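Local coordinates for protein agarase (Pseudoalteromonas fuliginea, PDB 6XJ9) that probably hydrolyses the glycosidic linkages of agarose as a marine bacterial glycoside hydrolase of family 50, at residues N343-V355 / L367-Y380. Residues are numbered along the deposited sequence; the frame is centred on the assembly and turned at random. Where two conformers were deposited one is given.
Sequences NQVNKEALKSRFV and LPDYSDTLGKHFGY
Gln344 runs beside Gly379, with CA atoms 4.1 Å apart, while the backbones stand farther apart at Leu350 and Tyr370, so side chains bridge the wider end. The Tyr370 ring is packed on both faces and at its edge. Leu350 CD1 sits over one face, 3.5 Å from the ring centroid and 7° off its normal, a CH-pi contact; Phe378 covers the opposite face near the rim. Gln344 CG meets the ring edge at CE2 (3.7 Å). With CG anti to the backbone N (chi1 -166°) and the chain extended beyond it, Gln344 carries its amide past the ring, where NE2 donates to Phe378 O (3.0 Å, N-H...O 163°) and more weakly to Gly375 O. Tyr370 CE1 lies over one face of the Arg353 guanidinium, and Glu393 OE1, on strand 392-395, forms a salt bridge with Arg353 NE and a hydrogen bond with Tyr370 OH. With an alanine in place of Tyr370, Leu350 CD1 and Phe378 would probably face a gap and Glu393 would lack the phenol hydroxyl. Farther along, Val345 CG1 packs on Tyr380 CD1 (3.6 Å). The whole illustrates loop packing around an aromatic side chain: residues 344-353, leading into edge strand 354-355, pack on Tyr370 and edge strand 378-381 of a four-stranded antiparallel sheet.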
ATOM      1  N   ASN A 343      23.744  17.613  23.096  1.00 58.34           N
ATOM      2  CA  ASN A 343      24.871  17.563  24.070  1.00 63.85           C
ATOM      3  C   ASN A 343      24.390  18.057  25.436  1.00 62.25           C
ATOM      4  O   ASN A 343      24.247  19.260  25.654  1.00 65.34           O
ATOM      5  CB  ASN A 343      26.113  18.294  23.543  1.00 65.18           C
ATOM      6  CG  ASN A 343      25.808  19.659  22.958  1.00 67.62           C
ATOM      7  OD1 ASN A 343      25.618  20.630  23.690  1.00 70.54           O
ATOM      8  ND2 ASN A 343      25.770  19.748  21.638  1.00 66.37           N
ATOM      9  N   GLN A 344      24.161  17.108  26.354  1.00 59.22           N
ATOM     10  CA  GLN A 344      23.500  17.350  27.631  1.00 57.69           C
ATOM     11  C   GLN A 344      24.309  18.322  28.495  1.00 57.27           C
ATOM     12  O   GLN A 344      25.536  18.248  28.552  1.00 58.54           O
ATOM     13  CB  GLN A 344      23.241  16.016  28.337  1.00 54.56           C
ATOM     14  CG  GLN A 344      22.275  16.113  29.507  1.00 53.34           C
ATOM     15  CD  GLN A 344      21.832  14.755  29.994  1.00 56.33           C
ATOM     16  OE1 GLN A 344      22.231  14.298  31.063  1.00 56.15           O
ATOM     17  NE2 GLN A 344      20.999  14.095  29.205  1.00 56.41           N
ATOM     18  N   VAL A 345      23.592  19.225  29.177  1.00 54.62           N
ATOM     19  CA  VAL A 345      24.187  20.281  29.987  1.00 51.59           C
ATOM     20  C   VAL A 345      24.758  19.688  31.275  1.00 52.35           C
ATOM     21  O   VAL A 345      24.330  18.620  31.712  1.00 49.16           O
ATOM     22  CB  VAL A 345      23.170  21.400  30.283  1.00 48.51           C
ATOM     23  CG1 VAL A 345      22.647  22.032  29.002  1.00 47.26           C
ATOM     24  CG2 VAL A 345      22.022  20.915  31.152  1.00 48.42           C
ATOM     25  N   ASN A 346      25.694  20.423  31.892  1.00 53.96           N
ATOM     26  CA  ASN A 346      26.440  19.965  33.056  1.00 55.93           C
ATOM     27  C   ASN A 346      25.589  20.027  34.326  1.00 57.61           C
ATOM     28  O   ASN A 346      24.409  20.379  34.287  1.00 61.33           O
ATOM     29  CB  ASN A 346      27.758  20.726  33.230  1.00 55.92           C
ATOM     30  CG  ASN A 346      27.566  22.227  33.265  1.00 58.55           C
ATOM     31  OD1 ASN A 346      27.474  22.870  32.219  1.00 58.60           O
ATOM     32  ND2 ASN A 346      27.502  22.791  34.461  1.00 57.14           N
ATOM     33  N   LYS A 347      26.240  19.695  35.450  1.00 55.08           N
ATOM     34  CA  LYS A 347      25.639  19.492  36.759  1.00 53.16           C
ATOM     35  C   LYS A 347      25.090  20.808  37.311  1.00 50.03           C
ATOM     36  O   LYS A 347      23.960  20.851  37.797  1.00 51.98           O
ATOM     37  CB  LYS A 347      26.696  18.860  37.675  1.00 55.84           C
ATOM     38  CG  LYS A 347      26.380  18.782  39.165  1.00 58.30           C
ATOM     39  CD  LYS A 347      27.625  18.464  39.989  1.00 57.32           C
ATOM     40  CE  LYS A 347      27.350  18.073  41.427  1.00 52.99           C
ATOM     41  NZ  LYS A 347      26.562  16.821  41.515  1.00 50.24           N
ATOM     42  N   GLU A 348      25.900  21.871  37.233  1.00 45.77           N
ATOM     43  CA  GLU A 348      25.544  23.166  37.792  1.00 43.71           C
ATOM     44  C   GLU A 348      24.417  23.801  36.976  1.00 42.10           C
ATOM     45  O   GLU A 348      23.490  24.382  37.544  1.00 39.15           O
ATOM     46  CB  GLU A 348      26.768  24.082  37.847  1.00 44.61           C
ATOM     47  N   ALA A 349      24.508  23.682  35.647  1.00 38.31           N
ATOM     48  CA  ALA A 349      23.531  24.270  34.744  1.00 37.65           C
ATOM     49  C   ALA A 349      22.175  23.576  34.888  1.00 37.17           C
ATOM     50  O   ALA A 349      21.142  24.228  34.774  1.00 37.95           O
ATOM     51  CB  ALA A 349      24.034  24.231  33.324  1.00 36.60           C
ATOM     52  N   LEU A 350      22.184  22.259  35.142  1.00 38.82           N
ATOM     53  CA  LEU A 350      20.946  21.500  35.270  1.00 40.93           C
ATOM     54  C   LEU A 350      20.084  22.094  36.388  1.00 40.93           C
ATOM     55  O   LEU A 350      18.856  22.088  36.301  1.00 38.90           O
ATOM     56  CB  LEU A 350      21.260  20.017  35.520  1.00 42.47           C
ATOM     57  CG  LEU A 350      20.057  19.124  35.842  1.00 45.00           C
ATOM     58  CD1 LEU A 350      18.952  19.262  34.797  1.00 46.89           C
ATOM     59  CD2 LEU A 350      20.469  17.667  35.989  1.00 44.04           C
ATOM     60  N   LYS A 351      20.746  22.648  37.411  1.00 42.86           N
ATOM     61  CA  LYS A 351      20.061  23.155  38.590  1.00 40.75           C
ATOM     62  C   LYS A 351      19.235  24.403  38.270  1.00 39.24           C
ATOM     63  O   LYS A 351      18.265  24.681  38.969  1.00 39.22           O
ATOM     64  CB  LYS A 351      21.046  23.346  39.748  1.00 44.74           C
ATOM     65  CG  LYS A 351      21.682  22.065  40.273  1.00 45.12           C
ATOM     66  CD  LYS A 351      21.676  21.972  41.783  1.00 44.75           C
ATOM     67  CE  LYS A 351      22.394  20.748  42.313  1.00 45.17           C
ATOM     68  NZ  LYS A 351      23.819  21.028  42.609  1.00 45.22           N
ATOM     69  N   SER A 352      19.592  25.129  37.201  1.00 37.18           N
ATOM     70  CA  SER A 352      18.913  26.363  36.832  1.00 35.12           C
ATOM     71  C   SER A 352      17.877  26.142  35.724  1.00 32.99           C
ATOM     72  O   SER A 352      17.454  27.092  35.065  1.00 30.87           O
ATOM     73  CB  SER A 352      19.921  27.383  36.414  1.00 36.05           C
ATOM     74  OG  SER A 352      20.507  26.997  35.178  1.00 37.64           O
ATOM     75  N   ARG A 353      17.455  24.889  35.523  1.00 34.10           N
ATOM     76  CA  ARG A 353      16.506  24.551  34.471  1.00 31.15           C
ATOM     77  C   ARG A 353      15.224  25.348  34.692  1.00 32.26           C
ATOM     78  O   ARG A 353      14.682  25.358  35.798  1.00 33.02           O
ATOM     79  CB  ARG A 353      16.277  23.035  34.431  1.00 31.78           C
ATOM     80  CG  ARG A 353      15.356  22.547  33.321  1.00 31.27           C
ATOM     81  CD  ARG A 353      15.475  21.045  33.131  1.00 30.47           C
ATOM     82  NE  ARG A 353      14.625  20.512  32.077  1.00 29.48           N
ATOM     83  CZ  ARG A 353      13.598  19.691  32.263  1.00 30.37           C
ATOM     84  NH1 ARG A 353      13.271  19.293  33.481  1.00 30.74           N
ATOM     85  NH2 ARG A 353      12.894  19.272  31.229  1.00 31.20           N
ATOM     86  N   PHE A 354      14.759  26.032  33.641  1.00 30.07           N
ATOM     87  CA  PHE A 354      13.543  26.827  33.729  1.00 31.30           C
ATOM     88  C   PHE A 354      12.726  26.677  32.445  1.00 31.80           C
ATOM     89  O   PHE A 354      13.247  26.244  31.420  1.00 31.11           O
ATOM     90  CB  PHE A 354      13.877  28.285  34.067  1.00 30.31           C
ATOM     91  CG  PHE A 354      14.477  29.089  32.938  1.00 31.69           C
ATOM     92  CD1 PHE A 354      15.840  29.070  32.692  1.00 31.45           C
ATOM     93  CD2 PHE A 354      13.674  29.873  32.120  1.00 32.97           C
ATOM     94  CE1 PHE A 354      16.386  29.820  31.660  1.00 32.07           C
ATOM     95  CE2 PHE A 354      14.219  30.625  31.090  1.00 32.67           C
ATOM     96  CZ  PHE A 354      15.576  30.590  30.857  1.00 32.12           C
ATOM     97  N   VAL A 355      11.441  27.051  32.506  1.00 32.14           N
ATOM     98  CA  VAL A 355      10.615  27.065  31.310  1.00 32.44           C
ATOM     99  C   VAL A 355      10.889  28.357  30.542  1.00 32.84           C
ATOM    100  O   VAL A 355      10.594  29.450  31.023  1.00 33.59           O
ATOM    101  CB  VAL A 355       9.118  26.880  31.629  1.00 34.05           C
ATOM    102  CG1 VAL A 355       8.303  26.692  30.357  1.00 34.09           C
ATOM    103  CG2 VAL A 355       8.866  25.726  32.591  1.00 35.72           C
ATOM    104  N   LEU A 367       7.865  14.084  29.406  1.00 30.55           N
ATOM    105  CA  LEU A 367       9.313  14.096  29.302  1.00 31.04           C
ATOM    106  C   LEU A 367       9.830  13.383  30.543  1.00 32.08           C
ATOM    107  O   LEU A 367       9.180  13.439  31.583  1.00 32.53           O
ATOM    108  CB  LEU A 367       9.795  15.549  29.275  1.00 30.61           C
ATOM    109  CG  LEU A 367       9.506  16.332  27.996  1.00 29.49           C
ATOM    110  CD1 LEU A 367      10.016  17.762  28.126  1.00 28.00           C
ATOM    111  CD2 LEU A 367      10.135  15.644  26.791  1.00 29.42           C
ATOM    112  N   PRO A 368      10.985  12.679  30.500  1.00 32.34           N
ATOM    113  CA  PRO A 368      11.498  12.021  31.699  1.00 32.58           C
ATOM    114  C   PRO A 368      12.180  13.070  32.571  1.00 33.63           C
ATOM    115  O   PRO A 368      12.300  14.228  32.172  1.00 31.79           O
ATOM    116  CB  PRO A 368      12.539  11.057  31.125  1.00 32.21           C
ATOM    117  CG  PRO A 368      13.070  11.796  29.910  1.00 31.89           C
ATOM    118  CD  PRO A 368      11.858  12.492  29.328  1.00 32.26           C
ATOM    119  N   ASP A 369      12.585  12.664  33.778  0.50 34.54           N
ATOM    120  CA  ASP A 369      13.435  13.498  34.611  0.50 35.55           C
ATOM    121  C   ASP A 369      14.878  13.081  34.351  0.50 33.56           C
ATOM    122  O   ASP A 369      15.123  11.966  33.893  0.50 34.99           O
ATOM    123  CB  ASP A 369      13.015  13.437  36.083  0.50 38.42           C
ATOM    124  CG  ASP A 369      11.688  14.124  36.362  0.50 40.12           C
ATOM    125  OD1 ASP A 369      11.297  14.999  35.564  0.50 40.19           O
ATOM    126  OD2 ASP A 369      11.051  13.777  37.377  0.50 43.04           O
ATOM    127  N   TYR A 370      15.821  13.984  34.638  1.00 31.58           N
ATOM    128  CA  TYR A 370      17.222  13.783  34.292  1.00 34.51           C
ATOM    129  C   TYR A 370      17.817  12.572  35.011  1.00 36.49           C
ATOM    130  O   TYR A 370      18.820  12.024  34.559  1.00 36.93           O
ATOM    131  CB  TYR A 370      18.049  15.049  34.519  1.00 32.94           C
ATOM    132  CG  TYR A 370      18.108  15.996  33.348  1.00 31.44           C
ATOM    133  CD1 TYR A 370      16.992  16.715  32.942  1.00 33.14           C
ATOM    134  CD2 TYR A 370      19.290  16.195  32.652  1.00 31.83           C
ATOM    135  CE1 TYR A 370      17.045  17.605  31.876  1.00 30.16           C
ATOM    136  CE2 TYR A 370      19.357  17.074  31.581  1.00 29.99           C
ATOM    137  CZ  TYR A 370      18.232  17.780  31.187  1.00 30.45           C
ATOM    138  OH  TYR A 370      18.296  18.657  30.136  1.00 29.11           O
ATOM    139  N   SER A 371      17.188  12.152  36.116  1.00 36.71           N
ATOM    140  CA  SER A 371      17.681  11.012  36.873  1.00 38.12           C
ATOM    141  C   SER A 371      17.148   9.700  36.304  1.00 36.06           C
ATOM    142  O   SER A 371      17.680   8.644  36.620  1.00 37.72           O
ATOM    143  CB  SER A 371      17.378  11.149  38.349  1.00 37.80           C
ATOM    144  OG  SER A 371      15.977  11.214  38.570  1.00 39.66           O
ATOM    145  N   ASP A 372      16.087   9.769  35.486  1.00 35.59           N
ATOM    146  CA  ASP A 372      15.550   8.586  34.825  1.00 37.64           C
ATOM    147  C   ASP A 372      16.598   8.010  33.877  1.00 35.45           C
ATOM    148  O   ASP A 372      17.451   8.743  33.387  1.00 34.78           O
ATOM    149  CB  ASP A 372      14.262   8.891  34.050  1.00 38.94           C
ATOM    150  CG  ASP A 372      13.110   9.352  34.925  1.00 41.48           C
ATOM    151  OD1 ASP A 372      13.262   9.312  36.157  1.00 45.34           O
ATOM    152  OD2 ASP A 372      12.067   9.746  34.368  1.00 40.95           O
ATOM    153  N   THR A 373      16.505   6.700  33.611  1.00 34.51           N
ATOM    154  CA  THR A 373      17.302   6.042  32.584  1.00 34.74           C
ATOM    155  C   THR A 373      17.196   6.810  31.266  1.00 34.10           C
ATOM    156  O   THR A 373      18.218   7.167  30.677  1.00 33.29           O
ATOM    157  CB  THR A 373      16.914   4.562  32.446  1.00 36.41           C
ATOM    158  OG1 THR A 373      17.487   3.893  33.567  1.00 40.36           O
ATOM    159  CG2 THR A 373      17.420   3.907  31.179  1.00 35.26           C
ATOM    160  N   LEU A 374      15.952   7.098  30.851  1.00 32.45           N
ATOM    161  CA  LEU A 374      15.664   7.733  29.573  1.00 32.14           C
ATOM    162  C   LEU A 374      15.956   9.232  29.634  1.00 31.94           C
ATOM    163  O   LEU A 374      15.768   9.950  28.647  1.00 33.61           O
ATOM    164  CB  LEU A 374      14.206   7.452  29.192  1.00 30.26           C
ATOM    165  CG  LEU A 374      13.869   5.985  28.904  1.00 31.28           C
ATOM    166  CD1 LEU A 374      12.393   5.825  28.582  1.00 30.25           C
ATOM    167  CD2 LEU A 374      14.726   5.409  27.783  1.00 31.09           C
ATOM    168  N   GLY A 375      16.435   9.686  30.799  1.00 30.65           N
ATOM    169  CA  GLY A 375      16.878  11.057  30.987  1.00 29.47           C
ATOM    170  C   GLY A 375      18.179  11.358  30.246  1.00 29.16           C
ATOM    171  O   GLY A 375      18.580  12.516  30.139  1.00 29.94           O
ATOM    172  N   LYS A 376      18.839  10.311  29.737  1.00 26.59           N
ATOM    173  CA  LYS A 376      20.102  10.484  29.042  1.00 27.82           C
ATOM    174  C   LYS A 376      19.857  11.013  27.627  1.00 27.71           C
ATOM    175  O   LYS A 376      20.792  11.453  26.965  1.00 27.79           O
ATOM    176  CB  LYS A 376      20.920   9.188  29.075  1.00 28.04           C
ATOM    177  CG  LYS A 376      20.356   8.024  28.273  1.00 29.49           C
ATOM    178  CD  LYS A 376      21.357   6.891  28.047  1.00 31.72           C
ATOM    179  CE  LYS A 376      21.666   6.087  29.295  1.00 29.48           C
ATOM    180  NZ  LYS A 376      20.469   5.367  29.791  1.00 30.91           N
ATOM    181  N   HIS A 377      18.591  10.997  27.185  1.00 26.50           N
ATOM    182  CA  HIS A 377      18.235  11.454  25.849  1.00 26.83           C
ATOM    183  C   HIS A 377      17.943  12.950  25.802  1.00 25.90           C
ATOM    184  O   HIS A 377      17.583  13.463  24.749  1.00 27.20           O
ATOM    185  CB  HIS A 377      17.162  10.552  25.228  1.00 27.32           C
ATOM    186  CG  HIS A 377      17.591   9.127  25.292  1.00 26.88           C
ATOM    187  ND1 HIS A 377      18.740   8.690  24.670  1.00 25.82           N
ATOM    188  CD2 HIS A 377      17.099   8.077  25.984  1.00 26.86           C
ATOM    189  CE1 HIS A 377      18.910   7.413  24.929  1.00 28.77           C
ATOM    190  NE2 HIS A 377      17.918   7.012  25.743  1.00 27.07           N
ATOM    191  N   PHE A 378      18.111  13.647  26.933  1.00 25.89           N
ATOM    192  CA  PHE A 378      18.140  15.101  26.896  1.00 26.73           C
ATOM    193  C   PHE A 378      19.441  15.558  26.239  1.00 26.96           C
ATOM    194  O   PHE A 378      20.485  14.930  26.402  1.00 28.44           O
ATOM    195  CB  PHE A 378      18.006  15.722  28.294  1.00 27.79           C
ATOM    196  CG  PHE A 378      16.610  15.757  28.874  1.00 26.58           C
ATOM    197  CD1 PHE A 378      15.646  16.621  28.369  1.00 25.90           C
ATOM    198  CD2 PHE A 378      16.265  14.943  29.943  1.00 25.74           C
ATOM    199  CE1 PHE A 378      14.362  16.647  28.898  1.00 24.67           C
ATOM    200  CE2 PHE A 378      14.981  14.972  30.472  1.00 25.22           C
ATOM    201  CZ  PHE A 378      14.031  15.819  29.949  1.00 24.77           C
ATOM    202  N   GLY A 379      19.349  16.651  25.481  1.00 27.49           N
ATOM    203  CA  GLY A 379      20.513  17.296  24.892  1.00 26.93           C
ATOM    204  C   GLY A 379      20.376  18.809  24.994  1.00 27.97           C
ATOM    205  O   GLY A 379      19.596  19.300  25.804  1.00 26.65           O
ATOM    206  N   TYR A 380      21.143  19.526  24.168  1.00 28.57           N
ATOM    207  CA  TYR A 380      21.100  20.973  24.139  1.00 28.39           C
ATOM    208  C   TYR A 380      21.491  21.487  22.754  1.00 30.86           C
ATOM    209  O   TYR A 380      22.385  20.939  22.109  1.00 29.18           O
ATOM    210  CB  TYR A 380      21.993  21.585  25.222  1.00 28.49           C
ATOM    211  CG  TYR A 380      21.695  23.048  25.430  1.00 28.75           C
ATOM    212  CD1 TYR A 380      20.706  23.454  26.310  1.00 28.71           C
ATOM    213  CD2 TYR A 380      22.352  24.021  24.690  1.00 28.96           C
ATOM    214  CE1 TYR A 380      20.396  24.795  26.479  1.00 29.80           C
ATOM    215  CE2 TYR A 380      22.053  25.362  24.837  1.00 28.84           C
ATOM    216  CZ  TYR A 380      21.070  25.750  25.734  1.00 29.80           C
ATOM    217  OH  TYR A 380      20.767  27.065  25.884  1.00 30.08           O
TER